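Local coordinates for exodeoxyribonuclease (Neisseria meningitidis, PDB 4B5G) that acts as an apurinic/apyrimidinic endonuclease, cutting the DNA backbone at abasic sites with the help of magnesium or manganese ions, at a contact of chain A with DNA. Sequence-based numbering; all coordinates share one arbitrary frame.

Site 1: a contact of chain A with DNA. Residues 66, 94, 109, 112, 115, 119. With nucleotides of chain B.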
ATOM      1  N   TYR A  66       8.129  12.380   8.205  1.00101.54           N
ATOM      2  CA  TYR A  66       6.915  11.683   8.626  1.00 92.56           C
ATOM      3  C   TYR A  66       6.010  11.327   7.447  1.00 99.53           C
ATOM      4  O   TYR A  66       5.706  12.176   6.609  1.00 98.38           O
ATOM      5  CB  TYR A  66       6.141  12.533   9.637  1.00 91.59           C
ATOM      6  CG  TYR A  66       4.849  11.908  10.121  1.00 94.12           C
ATOM      7  CD1 TYR A  66       4.842  10.996  11.169  1.00100.43           C
ATOM      8  CD2 TYR A  66       3.634  12.238   9.533  1.00 97.49           C
ATOM      9  CE1 TYR A  66       3.663  10.427  11.614  1.00 95.70           C
ATOM     10  CE2 TYR A  66       2.450  11.674   9.971  1.00 96.02           C
ATOM     11  CZ  TYR A  66       2.471  10.769  11.011  1.00 97.45           C
ATOM     12  OH  TYR A  66       1.293  10.206  11.450  1.00 95.05           O
ATOM     13  N   ARG A  94      -0.979  11.007   2.685  1.00 87.64           N
ATOM     14  CA  ARG A  94      -1.216   9.569   2.772  1.00 90.37           C
ATOM     15  C   ARG A  94      -1.936   9.006   1.551  1.00 85.71           C
ATOM     16  O   ARG A  94      -2.493   7.910   1.608  1.00 91.33           O
ATOM     17  CB  ARG A  94      -2.024   9.248   4.028  1.00 74.65           C
ATOM     18  CG  ARG A  94      -1.327   9.604   5.326  1.00 85.72           C
ATOM     19  CD  ARG A  94      -2.186   9.247   6.523  1.00 85.69           C
ATOM     20  NE  ARG A  94      -1.468   9.430   7.780  1.00 91.17           N
ATOM     21  CZ  ARG A  94      -0.681   8.511   8.328  1.00 95.43           C
ATOM     22  NH1 ARG A  94      -0.506   7.341   7.728  1.00 93.15           N
ATOM     23  NH2 ARG A  94      -0.064   8.762   9.475  1.00 99.26           N
ATOM     24  N   TYR A 109      -1.259   5.156   2.426  1.00 84.75           N
ATOM     25  CA  TYR A 109      -0.742   4.856   3.757  1.00 83.56           C
ATOM     26  C   TYR A 109      -1.813   5.158   4.797  1.00 85.12           C
ATOM     27  O   TYR A 109      -1.899   6.275   5.305  1.00 91.59           O
ATOM     28  CB  TYR A 109       0.505   5.693   4.048  1.00 88.28           C
ATOM     29  CG  TYR A 109       1.210   5.353   5.345  1.00 86.65           C
ATOM     30  CD1 TYR A 109       0.975   4.150   6.000  1.00 90.24           C
ATOM     31  CD2 TYR A 109       2.103   6.247   5.922  1.00 88.55           C
ATOM     32  CE1 TYR A 109       1.615   3.845   7.184  1.00 88.78           C
ATOM     33  CE2 TYR A 109       2.748   5.950   7.107  1.00 91.10           C
ATOM     34  CZ  TYR A 109       2.500   4.748   7.734  1.00 84.05           C
ATOM     35  OH  TYR A 109       3.138   4.444   8.915  1.00 86.09           O
ATOM     36  N   SER A 112      -1.994   4.735  11.329  1.00 97.84           N
ATOM     37  CA  SER A 112      -1.902   3.742  12.389  1.00 94.49           C
ATOM     38  C   SER A 112      -2.408   4.321  13.703  1.00 92.78           C
ATOM     39  O   SER A 112      -2.204   5.500  13.990  1.00101.61           O
ATOM     40  CB  SER A 112      -0.453   3.285  12.562  1.00 94.94           C
ATOM     41  OG  SER A 112      -0.236   2.756  13.858  1.00 92.61           O
ATOM     42  N   SER A 115      -0.107   4.017  18.474  1.00112.60           N
ATOM     43  CA  SER A 115       0.672   4.926  19.306  1.00115.84           C
ATOM     44  C   SER A 115      -0.159   5.433  20.480  1.00121.31           C
ATOM     45  O   SER A 115       0.324   5.498  21.612  1.00128.40           O
ATOM     46  CB  SER A 115       1.198   6.100  18.476  1.00118.25           C
ATOM     47  OG  SER A 115       2.155   5.665  17.524  1.00117.11           O
ATOM     48  N   ARG A 119      -4.931   8.566  18.142  1.00115.13           N
ATOM     49  CA  ARG A 119      -4.482   8.115  16.837  1.00114.71           C
ATOM     50  C   ARG A 119      -5.458   7.082  16.286  1.00113.90           C
ATOM     51  O   ARG A 119      -5.785   7.096  15.098  1.00112.60           O
ATOM     52  CB  ARG A 119      -3.072   7.536  16.911  1.00107.50           C
ATOM     53  CG  ARG A 119      -2.004   8.579  17.190  1.00106.86           C
ATOM     54  CD  ARG A 119      -2.081   9.703  16.172  1.00104.86           C
ATOM     55  NE  ARG A 119      -1.681   9.262  14.840  1.00112.66           N
ATOM     56  CZ  ARG A 119      -1.958   9.922  13.721  1.00116.81           C
ATOM     57  NH1 ARG A 119      -2.646  11.054  13.768  1.00114.73           N
ATOM     58  NH2 ARG A 119      -1.551   9.446  12.553  1.00113.02           N
TER
ATOM     59  P    DA B   4       4.498  12.235  18.214  1.00127.03           P
ATOM     60  OP1  DA B   4       3.820  13.388  17.579  1.00124.76           O
ATOM     61  OP2  DA B   4       4.152  11.845  19.598  1.00111.33           O
ATOM     62  O5'  DA B   4       4.305  10.955  17.277  1.00122.22           O
ATOM     63  C5'  DA B   4       4.506  11.089  15.876  1.00112.53           C
ATOM     64  C4'  DA B   4       4.841   9.754  15.237  1.00111.06           C
ATOM     65  O4'  DA B   4       6.081   9.254  15.796  1.00106.95           O
ATOM     66  C3'  DA B   4       3.802   8.653  15.445  1.00100.58           C
ATOM     67  O3'  DA B   4       3.388   8.161  14.176  1.00100.27           O
ATOM     68  C2'  DA B   4       4.535   7.583  16.256  1.00102.39           C
ATOM     69  C1'  DA B   4       5.986   7.850  15.875  1.00 94.99           C
ATOM     70  N9   DA B   4       6.972   7.365  16.836  1.00 92.00           N
ATOM     71  C8   DA B   4       6.967   7.510  18.195  1.00 95.70           C
ATOM     72  N7   DA B   4       8.004   6.960  18.789  1.00 93.68           N
ATOM     73  C5   DA B   4       8.740   6.422  17.745  1.00 91.44           C
ATOM     74  C6   DA B   4       9.953   5.703  17.697  1.00 92.32           C
ATOM     75  N6   DA B   4      10.683   5.384  18.773  1.00 86.29           N
ATOM     76  N1   DA B   4      10.392   5.319  16.481  1.00 91.23           N
ATOM     77  C2   DA B   4       9.678   5.627  15.395  1.00 91.58           C
ATOM     78  N3   DA B   4       8.531   6.294  15.316  1.00 91.62           N
ATOM     79  C4   DA B   4       8.114   6.664  16.537  1.00 92.21           C
ATOM     80  P    DC B   5       2.090   7.222  14.054  1.00 96.17           P
ATOM     81  OP1  DC B   5       1.449   7.512  12.752  1.00 94.34           O
ATOM     82  OP2  DC B   5       1.314   7.357  15.306  1.00 97.41           O
ATOM     83  O5'  DC B   5       2.696   5.743  14.008  1.00 88.49           O
ATOM     84  C5'  DC B   5       3.583   5.397  12.954  1.00 80.98           C
ATOM     85  C4'  DC B   5       4.387   4.159  13.301  1.00 88.55           C
ATOM     86  O4'  DC B   5       5.214   4.416  14.461  1.00 94.19           O
ATOM     87  C3'  DC B   5       3.560   2.920  13.642  1.00 98.29           C
ATOM     88  O3'  DC B   5       3.851   1.893  12.700  1.00 88.20           O
ATOM     89  C2'  DC B   5       4.011   2.540  15.054  1.00 96.78           C
ATOM     90  C1'  DC B   5       5.397   3.170  15.092  1.00 95.88           C
ATOM     91  N1   DC B   5       5.984   3.372  16.450  1.00 93.13           N
ATOM     92  C2   DC B   5       7.330   3.055  16.634  1.00 99.17           C
ATOM     93  O2   DC B   5       7.965   2.630  15.666  1.00 96.47           O
ATOM     94  N3   DC B   5       7.897   3.225  17.854  1.00 99.65           N
ATOM     95  C4   DC B   5       7.160   3.692  18.864  1.00103.55           C
ATOM     96  N4   DC B   5       7.760   3.843  20.050  1.00 92.73           N
ATOM     97  C5   DC B   5       5.780   4.021  18.697  1.00103.17           C
ATOM     98  C6   DC B   5       5.234   3.848  17.486  1.00 95.92           C
ATOM     99  O5' 3DR B   6       1.647   0.800  12.133  1.00 99.43           O
ATOM    100  P   3DR B   6       2.854   1.615  11.471  1.00104.62           P
ATOM    101  OP1 3DR B   6       3.559   0.732  10.516  1.00 97.72           O
ATOM    102  OP2 3DR B   6       2.332   2.921  11.010  1.00 90.47           O
ATOM    103  C2' 3DR B   6      -0.026  -3.187  13.617  1.00 89.39           C
ATOM    104  C5' 3DR B   6       1.920  -0.442  12.768  1.00 96.05           C
ATOM    105  C4' 3DR B   6       0.752  -0.899  13.622  1.00 91.75           C
ATOM    106  O4' 3DR B   6      -0.433  -1.029  12.797  1.00 89.95           O
ATOM    107  C1' 3DR B   6      -1.103  -2.228  13.124  1.00 92.13           C
ATOM    108  C3' 3DR B   6       0.964  -2.249  14.305  1.00 94.88           C
ATOM    109  O3' 3DR B   6       0.706  -2.138  15.701  1.00 96.96           O
TER

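Site 2: a contact of chain A with DNA. Residues 161, 165, 204, 211, 216, 218. With nucleotides of chain B.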
ATOM      1  N   ASN A 161       0.131 -14.654  15.512  1.00 89.58           N
ATOM      2  CA  ASN A 161      -0.648 -14.807  16.737  1.00105.76           C
ATOM      3  C   ASN A 161      -1.834 -13.850  16.798  1.00104.16           C
ATOM      4  O   ASN A 161      -1.763 -12.770  17.387  1.00 92.06           O
ATOM      5  CB  ASN A 161       0.202 -14.760  18.017  1.00104.89           C
ATOM      6  CG  ASN A 161       1.278 -13.703  17.981  1.00110.17           C
ATOM      7  OD1 ASN A 161       0.990 -12.516  17.892  1.00120.59           O
ATOM      8  ND2 ASN A 161       2.533 -14.131  18.094  1.00106.20           N
ATOM      9  N   ASN A 165      -3.688 -10.392  19.619  1.00 89.70           N
ATOM     10  CA  ASN A 165      -3.850  -9.100  18.961  1.00 92.38           C
ATOM     11  C   ASN A 165      -5.299  -8.740  18.642  1.00 98.61           C
ATOM     12  O   ASN A 165      -5.559  -7.944  17.742  1.00 97.43           O
ATOM     13  CB  ASN A 165      -3.006  -9.043  17.686  1.00 90.94           C
ATOM     14  CG  ASN A 165      -1.521  -8.979  17.974  1.00 94.63           C
ATOM     15  OD1 ASN A 165      -0.962  -7.899  18.161  1.00 94.35           O
ATOM     16  ND2 ASN A 165      -0.873 -10.136  18.013  1.00 95.38           N
ATOM     17  N   TRP A 204       4.687  -7.605   6.952  1.00 82.99           N
ATOM     18  CA  TRP A 204       5.286  -6.779   7.995  1.00 79.33           C
ATOM     19  C   TRP A 204       5.647  -7.596   9.229  1.00 82.51           C
ATOM     20  O   TRP A 204       4.934  -8.525   9.603  1.00 79.92           O
ATOM     21  CB  TRP A 204       4.351  -5.632   8.382  1.00 86.39           C
ATOM     22  CG  TRP A 204       4.874  -4.797   9.515  1.00 88.42           C
ATOM     23  CD1 TRP A 204       5.834  -3.831   9.441  1.00 85.20           C
ATOM     24  CD2 TRP A 204       4.468  -4.854  10.888  1.00 89.11           C
ATOM     25  NE1 TRP A 204       6.052  -3.283  10.681  1.00 97.11           N
ATOM     26  CE2 TRP A 204       5.225  -3.894  11.588  1.00 90.05           C
ATOM     27  CE3 TRP A 204       3.539  -5.623  11.594  1.00 92.35           C
ATOM     28  CZ2 TRP A 204       5.082  -3.682  12.957  1.00 88.09           C
ATOM     29  CZ3 TRP A 204       3.398  -5.412  12.955  1.00 92.44           C
ATOM     30  CH2 TRP A 204       4.166  -4.449  13.621  1.00 88.02           C
ATOM     31  N   ALA A 211      10.707 -11.501  16.020  1.00 97.15           N
ATOM     32  CA  ALA A 211       9.544 -11.394  15.134  1.00 96.01           C
ATOM     33  C   ALA A 211       9.818 -11.760  13.677  1.00 94.86           C
ATOM     34  O   ALA A 211       9.133 -12.606  13.103  1.00103.84           O
ATOM     35  CB  ALA A 211       8.942  -9.997  15.220  1.00 92.66           C
ATOM     36  N   VAL A 216       6.966 -14.191  12.747  1.00 91.09           N
ATOM     37  CA  VAL A 216       5.799 -13.728  13.483  1.00 84.57           C
ATOM     38  C   VAL A 216       5.402 -12.381  12.903  1.00 85.92           C
ATOM     39  O   VAL A 216       5.815 -11.333  13.402  1.00 92.52           O
ATOM     40  CB  VAL A 216       6.094 -13.567  14.985  1.00 91.30           C
ATOM     41  CG1 VAL A 216       4.815 -13.249  15.749  1.00 90.32           C
ATOM     42  CG2 VAL A 216       6.749 -14.824  15.535  1.00 99.79           C
ATOM     43  N   TRP A 218       2.600  -9.864  10.085  1.00 90.41           N
ATOM     44  CA  TRP A 218       1.254  -9.459   9.717  1.00 85.61           C
ATOM     45  C   TRP A 218       1.188  -9.306   8.207  1.00 83.43           C
ATOM     46  O   TRP A 218       2.205  -9.086   7.551  1.00 88.48           O
ATOM     47  CB  TRP A 218       0.909  -8.107  10.349  1.00 79.85           C
ATOM     48  CG  TRP A 218       0.877  -8.081  11.851  1.00 80.62           C
ATOM     49  CD1 TRP A 218       1.835  -8.547  12.704  1.00 82.79           C
ATOM     50  CD2 TRP A 218      -0.157  -7.530  12.675  1.00 81.95           C
ATOM     51  NE1 TRP A 218       1.455  -8.335  14.006  1.00 82.47           N
ATOM     52  CE2 TRP A 218       0.235  -7.711  14.015  1.00 86.36           C
ATOM     53  CE3 TRP A 218      -1.382  -6.908  12.409  1.00 74.46           C
ATOM     54  CZ2 TRP A 218      -0.550  -7.292  15.086  1.00 88.26           C
ATOM     55  CZ3 TRP A 218      -2.160  -6.493  13.474  1.00 84.35           C
ATOM     56  CH2 TRP A 218      -1.742  -6.687  14.797  1.00 84.25           C
TER
ATOM     57  P    DC B   7       1.923  -2.168  16.750  1.00 98.91           P
ATOM     58  OP1  DC B   7       1.347  -2.158  18.113  1.00 86.30           O
ATOM     59  OP2  DC B   7       2.887  -1.120  16.350  1.00 89.37           O
ATOM     60  O5'  DC B   7       2.617  -3.585  16.493  1.00 93.94           O
ATOM     61  C5'  DC B   7       1.937  -4.786  16.835  1.00 94.79           C
ATOM     62  C4'  DC B   7       2.876  -5.712  17.585  1.00 98.12           C
ATOM     63  O4'  DC B   7       3.283  -5.085  18.826  1.00101.81           O
ATOM     64  C3'  DC B   7       2.282  -7.055  17.982  1.00 86.97           C
ATOM     65  O3'  DC B   7       3.315  -8.022  18.006  1.00 86.99           O
ATOM     66  C2'  DC B   7       1.752  -6.781  19.384  1.00 93.02           C
ATOM     67  C1'  DC B   7       2.825  -5.844  19.927  1.00 95.80           C
ATOM     68  N1   DC B   7       2.317  -4.903  20.959  1.00 95.22           N
ATOM     69  C2   DC B   7       2.954  -4.833  22.201  1.00104.43           C
ATOM     70  O2   DC B   7       3.932  -5.558  22.416  1.00106.37           O
ATOM     71  N3   DC B   7       2.481  -3.969  23.132  1.00102.89           N
ATOM     72  C4   DC B   7       1.424  -3.204  22.857  1.00 98.39           C
ATOM     73  N4   DC B   7       0.993  -2.368  23.807  1.00 91.70           N
ATOM     74  C5   DC B   7       0.760  -3.262  21.596  1.00 97.67           C
ATOM     75  C6   DC B   7       1.236  -4.118  20.685  1.00 96.74           C
ATOM     76  P    DA B   8       3.067  -9.477  17.377  1.00100.96           P
ATOM     77  OP1  DA B   8       3.060  -9.345  15.902  1.00 99.85           O
ATOM     78  OP2  DA B   8       1.889 -10.035  18.073  1.00100.62           O
ATOM     79  O5'  DA B   8       4.357 -10.311  17.816  1.00100.52           O
ATOM     80  C5'  DA B   8       5.651  -9.848  17.445  1.00 99.09           C
ATOM     81  C4'  DA B   8       6.627  -9.925  18.607  1.00 98.14           C
ATOM     82  O4'  DA B   8       6.158  -9.091  19.698  1.00102.22           O
ATOM     83  C3'  DA B   8       6.829 -11.310  19.210  1.00 99.12           C
ATOM     84  O3'  DA B   8       8.174 -11.439  19.643  1.00104.10           O
ATOM     85  C2'  DA B   8       5.871 -11.313  20.396  1.00 97.01           C
ATOM     86  C1'  DA B   8       5.993  -9.870  20.865  1.00100.33           C
ATOM     87  N9   DA B   8       4.809  -9.388  21.564  1.00101.42           N
ATOM     88  C8   DA B   8       3.523  -9.387  21.100  1.00 98.43           C
ATOM     89  N7   DA B   8       2.657  -8.887  21.948  1.00100.63           N
ATOM     90  C5   DA B   8       3.430  -8.533  23.042  1.00105.89           C
ATOM     91  C6   DA B   8       3.108  -7.947  24.280  1.00107.74           C
ATOM     92  N6   DA B   8       1.864  -7.602  24.625  1.00114.96           N
ATOM     93  N1   DA B   8       4.118  -7.726  25.149  1.00101.34           N
ATOM     94  C2   DA B   8       5.361  -8.072  24.796  1.00106.99           C
ATOM     95  N3   DA B   8       5.785  -8.629  23.662  1.00107.56           N
ATOM     96  C4   DA B   8       4.760  -8.834  22.821  1.00107.47           C
TER

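Site 1: a contact of chain A with DNA
Tyr109 and Tyr66 each bring a phenol oxygen to a phosphate of the damaged strand, on either side of DC5. This is the part of the DNA-binding groove that holds the backbone running into the lesion. 3DR6 is an abasic-site analogue, and its 5'-phosphate is the one this family cleaves. The complex was captured without metal ions, so it shows the substrate bound before cleavage. The hydroxyl OH of Tyr109, an active-site residue, donates a hydrogen bond to the phosphate oxygen OP2 of 3DR6 at 2.7 Å. The contact comes from the end of the ring. With CG anti to the backbone N (chi1 -174°), the ring reaches out to this phosphate.

Tyr66 serves the preceding phosphate. Its OH donates to OP1 of DC5 at 3.0 Å. The edge of the same ring, at CE1, lies in plane with O3' of DA4.

Arg94 sits between the two tyrosines. Its chain is extended from CG to NE, and the guanidinium edge faces both. NH2 donates to the Tyr66 OH in a bent bond of 2.8 Å (117° at H), which probably orients that phenol. The phenol oxygen thus accepts from the arginine and donates to the DNA. NH1 holds the backbone O of Tyr109 at 3.0 Å (165° at H). This O lies in the guanidinium plane, but NH1 is well above the carbonyl plane, off the lone pairs. NH1 also packs on one face of the Tyr109 ring, near the rim.

Arg119, on helix 117-138, turns NE and NH2 to the DC5 phosphate, its chain bent at chi2 and chi3. Its NH2 forms a salt bridge with OP1 of DC5 at 3.6 Å, and NH2 of Arg94 makes a longer one. Arg94 NH2 lies in plane at the edge of the Arg119 guanidinium, so the two groups gather round OP1. They probably balance the phosphate charge together.

Two loop serines add contacts. Ser112 OG makes a weak hydrogen bond (3.2 Å) to O5' of 3DR6. Ser115 OG donates to the other phosphate oxygen of DC5, OP2, at 2.9 Å.

Site 2: a contact of chain A with DNA
Trp218 has CG beside its backbone N (chi1 -63°), and Asn165 has a similar first torsion (chi1 -70°). These settings help bring the indole N-H and the amide NH2 to different oxygens of the DA8 phosphate. The site is a backbone-binding patch on the 3' side of the lesion.

Trp218 NE1 donates to OP1 of DA8 at 2.7 Å. The bond is nearly straight, and the oxygen lies in the indole plane. Asn165 ND2 donates to OP2 of DA8 at 2.8 Å. Its second hydrogen goes to the backbone O of Asn161, so both N-H groups of this amide are used. The two bonds, both nearly in the amide plane, probably fix its rotation.

Asn161 OD1 lies 2.6 Å from OP2 of DA8. Two acceptors this close would repel. The Asn161 amide may be modelled turned round, and ND2 in that place could donate to OP2.

The two tryptophans pack rim to face, their ring planes steeply inclined at about 73°. CZ3 of Trp204 lies 3.5 Å above the ring plane of Trp218, near its rim. CH2 of Trp204 and CZ2 of Trp218 both meet the C5' of DC7, each at 3.9 Å. Val216 CG1 and Ala211 CB touch the C5' of DA8.

Trp204 and Trp218 stand on the short strands 204-205 and 217-218, with Ala211 and Val216 in the loop between. Asn161 and Asn165 come from the loop between 3-10 helix 156-158 and helix 173-184.

Site 1 and site 2 lie about 19 Å apart, measured between the centres of their C-alpha atoms. They share no residue or secondary-structure element. Their link is the DNA: site 1 holds DA4, DC5 and the abasic 3DR6, and site 2 holds the next nucleotides, DC7 and DA8. The protein therefore grips one strand on both sides of the lesion. Site 1 is nearer the catalytic centre: the centre of site 1 is about 8 Å from Asp149, that of site 2 about 13 Å. The contacts described are to sugars and phosphates, which would suit binding with little regard to sequence.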